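Local coordinates for pumilio domain-containing protein C56F2.08c (PDB 6NX5) that probably binds AU-rich regions in the 3' untranslated regions of mRNAs, the chain here being its N-terminal RNA recognition motif (RRM) domain, at residues M5-L11 and N40-Y46. Coordinates in Å, arbitrary orientation, origin at the centre of the assembly. Where two conformers were deposited one is given. Residue numbers count along the deposited sequence, not the author numbering.
Sequences MLYVSNL and NSAIVSY
Strands 5-9 and 42-46 run antiparallel, axes 4.6 Å apart, 156° between their N-to-C directions. Leu6-Val44 (Leu6 N to Val44 O 2.8 Å, Val44 N to Leu6 O 2.9 Å) and Val8-Ala42 (Val8 N to Ala42 O and Ala42 N to Val8 O, both 2.8 Å) are hydrogen-bonded pairs, Met5-Ser45 and Tyr7-Ile43 non-hydrogen-bonded. On one face Met5 (m, m, t) sets SD 3.7 Å from Ile43 CG2, while Tyr7 (chi1 t) reaches across with OH 3.4 Å from Ser41 OG. These are the central strands of the RRM βαββαβ fold; Leu6-Leu11 fits the RNP2 consensus, with Tyr7 its aromatic on the face that in RRMs commonly binds RNA, here stacked on Tyr7 of the second subunit. The opposite face is apolar: Val8 CG2 lies 4.0 Å from Val44 CG2, and Leu6 (m, t) puts CD1 3.7 Å from CE1 at the edge of Tyr46 (m), which packs on helix 49-59. Asn10 turns the chain (phi 62°), so Leu11 N reaches Asn40 O (3.0 Å), and Asn40 (chi1 p) returns ND2 to Leu11 O (3.0 Å). One water joins Asn10 N (3.0 Å), Asn40 OD1 (2.7 Å) and Ser41 OG (2.9 Å), which is also hydrogen-bonded to Asp39.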
# COMPACT_ATOMS: atom_id res chain seq x y z
N MET A 5 5.82 5.84 0.71
CA MET A 5 4.50 5.33 0.35
C MET A 5 3.47 5.75 1.38
O MET A 5 3.71 5.62 2.59
CB MET A 5 4.50 3.81 0.24
CG MET A 5 5.42 3.27 -0.83
SD MET A 5 4.61 3.45 -2.42
CE MET A 5 5.42 2.21 -3.41
N LEU A 6 2.34 6.24 0.89
CA LEU A 6 1.17 6.54 1.72
C LEU A 6 0.06 5.58 1.34
O LEU A 6 -0.24 5.41 0.15
CB LEU A 6 0.68 7.97 1.50
CG LEU A 6 1.67 9.10 1.79
CD1 LEU A 6 1.05 10.43 1.44
CD2 LEU A 6 2.12 9.12 3.24
N TYR A 7 -0.54 4.96 2.34
CA TYR A 7 -1.73 4.14 2.18
C TYR A 7 -2.94 5.00 2.53
O TYR A 7 -3.05 5.49 3.65
CB TYR A 7 -1.66 2.89 3.06
CG TYR A 7 -2.95 2.10 3.08
CD1 TYR A 7 -3.42 1.46 1.94
CD2 TYR A 7 -3.71 2.04 4.23
CE1 TYR A 7 -4.61 0.76 1.97
CE2 TYR A 7 -4.90 1.35 4.27
CZ TYR A 7 -5.34 0.71 3.13
OH TYR A 7 -6.52 0.02 3.19
N VAL A 8 -3.82 5.21 1.55
CA VAL A 8 -4.95 6.11 1.69
C VAL A 8 -6.22 5.28 1.72
O VAL A 8 -6.47 4.48 0.82
CB VAL A 8 -4.98 7.14 0.55
CG1 VAL A 8 -6.08 8.19 0.77
CG2 VAL A 8 -3.61 7.82 0.40
N SER A 9 -7.05 5.49 2.75
CA SER A 9 -8.27 4.71 2.90
C SER A 9 -9.44 5.63 3.22
O SER A 9 -9.28 6.81 3.55
CB SER A 9 -8.12 3.61 3.96
OG SER A 9 -7.70 4.10 5.21
N ASN A 10 -10.63 5.07 3.08
CA ASN A 10 -11.90 5.80 3.22
C ASN A 10 -12.03 6.89 2.18
O ASN A 10 -12.42 8.02 2.47
CB ASN A 10 -12.09 6.37 4.63
CG ASN A 10 -13.55 6.68 4.91
OD1 ASN A 10 -14.43 6.13 4.25
ND2 ASN A 10 -13.82 7.56 5.87
N LEU A 11 -11.65 6.58 0.94
CA LEU A 11 -12.00 7.44 -0.17
C LEU A 11 -13.51 7.39 -0.43
O LEU A 11 -14.15 6.38 -0.13
CB LEU A 11 -11.27 7.01 -1.43
CG LEU A 11 -9.76 7.09 -1.31
CD1 LEU A 11 -9.10 6.49 -2.56
CD2 LEU A 11 -9.34 8.53 -1.09
N ASN A 40 -12.21 1.19 -1.55
CA ASN A 40 -12.08 2.63 -1.61
C ASN A 40 -10.74 3.07 -1.01
O ASN A 40 -10.69 3.93 -0.13
CB ASN A 40 -13.25 3.31 -0.90
CG ASN A 40 -13.37 2.92 0.58
OD1 ASN A 40 -13.00 1.82 0.98
ND2 ASN A 40 -13.90 3.84 1.39
N SER A 41 -9.64 2.48 -1.50
CA SER A 41 -8.31 2.80 -0.99
C SER A 41 -7.33 2.97 -2.15
O SER A 41 -7.59 2.57 -3.29
CB SER A 41 -7.80 1.73 -0.02
OG SER A 41 -8.69 1.55 1.06
N ALA A 42 -6.18 3.57 -1.84
CA ALA A 42 -5.15 3.81 -2.85
C ALA A 42 -3.79 3.91 -2.17
O ALA A 42 -3.68 4.00 -0.95
CB ALA A 42 -5.45 5.08 -3.66
N ILE A 43 -2.75 3.85 -3.00
CA ILE A 43 -1.37 4.02 -2.57
C ILE A 43 -0.78 5.17 -3.36
O ILE A 43 -0.93 5.22 -4.59
CB ILE A 43 -0.52 2.75 -2.77
CG1 ILE A 43 -1.07 1.63 -1.90
CG2 ILE A 43 0.94 3.04 -2.41
CD1 ILE A 43 -0.54 0.27 -2.29
N VAL A 44 -0.12 6.10 -2.66
CA VAL A 44 0.45 7.29 -3.26
C VAL A 44 1.91 7.34 -2.88
O VAL A 44 2.25 7.18 -1.70
CB VAL A 44 -0.25 8.57 -2.78
CG1 VAL A 44 0.39 9.79 -3.43
CG2 VAL A 44 -1.75 8.52 -3.05
N SER A 45 2.79 7.57 -3.86
CA SER A 45 4.22 7.63 -3.60
C SER A 45 4.77 9.02 -3.87
O SER A 45 4.36 9.69 -4.83
CB SER A 45 4.99 6.60 -4.43
OG SER A 45 5.00 6.96 -5.80
N TYR A 46 5.69 9.44 -3.00
CA TYR A 46 6.55 10.60 -3.18
C TYR A 46 8.00 10.15 -3.09
O TYR A 46 8.34 9.32 -2.24
CB TYR A 46 6.34 11.65 -2.10
CG TYR A 46 5.00 12.31 -2.03
CD1 TYR A 46 4.05 11.87 -1.12
CD2 TYR A 46 4.71 13.45 -2.79
CE1 TYR A 46 2.82 12.51 -1.00
CE2 TYR A 46 3.47 14.10 -2.67
CZ TYR A 46 2.54 13.63 -1.78
OH TYR A 46 1.32 14.25 -1.65
O HOH W 1 -10.97 2.06 2.75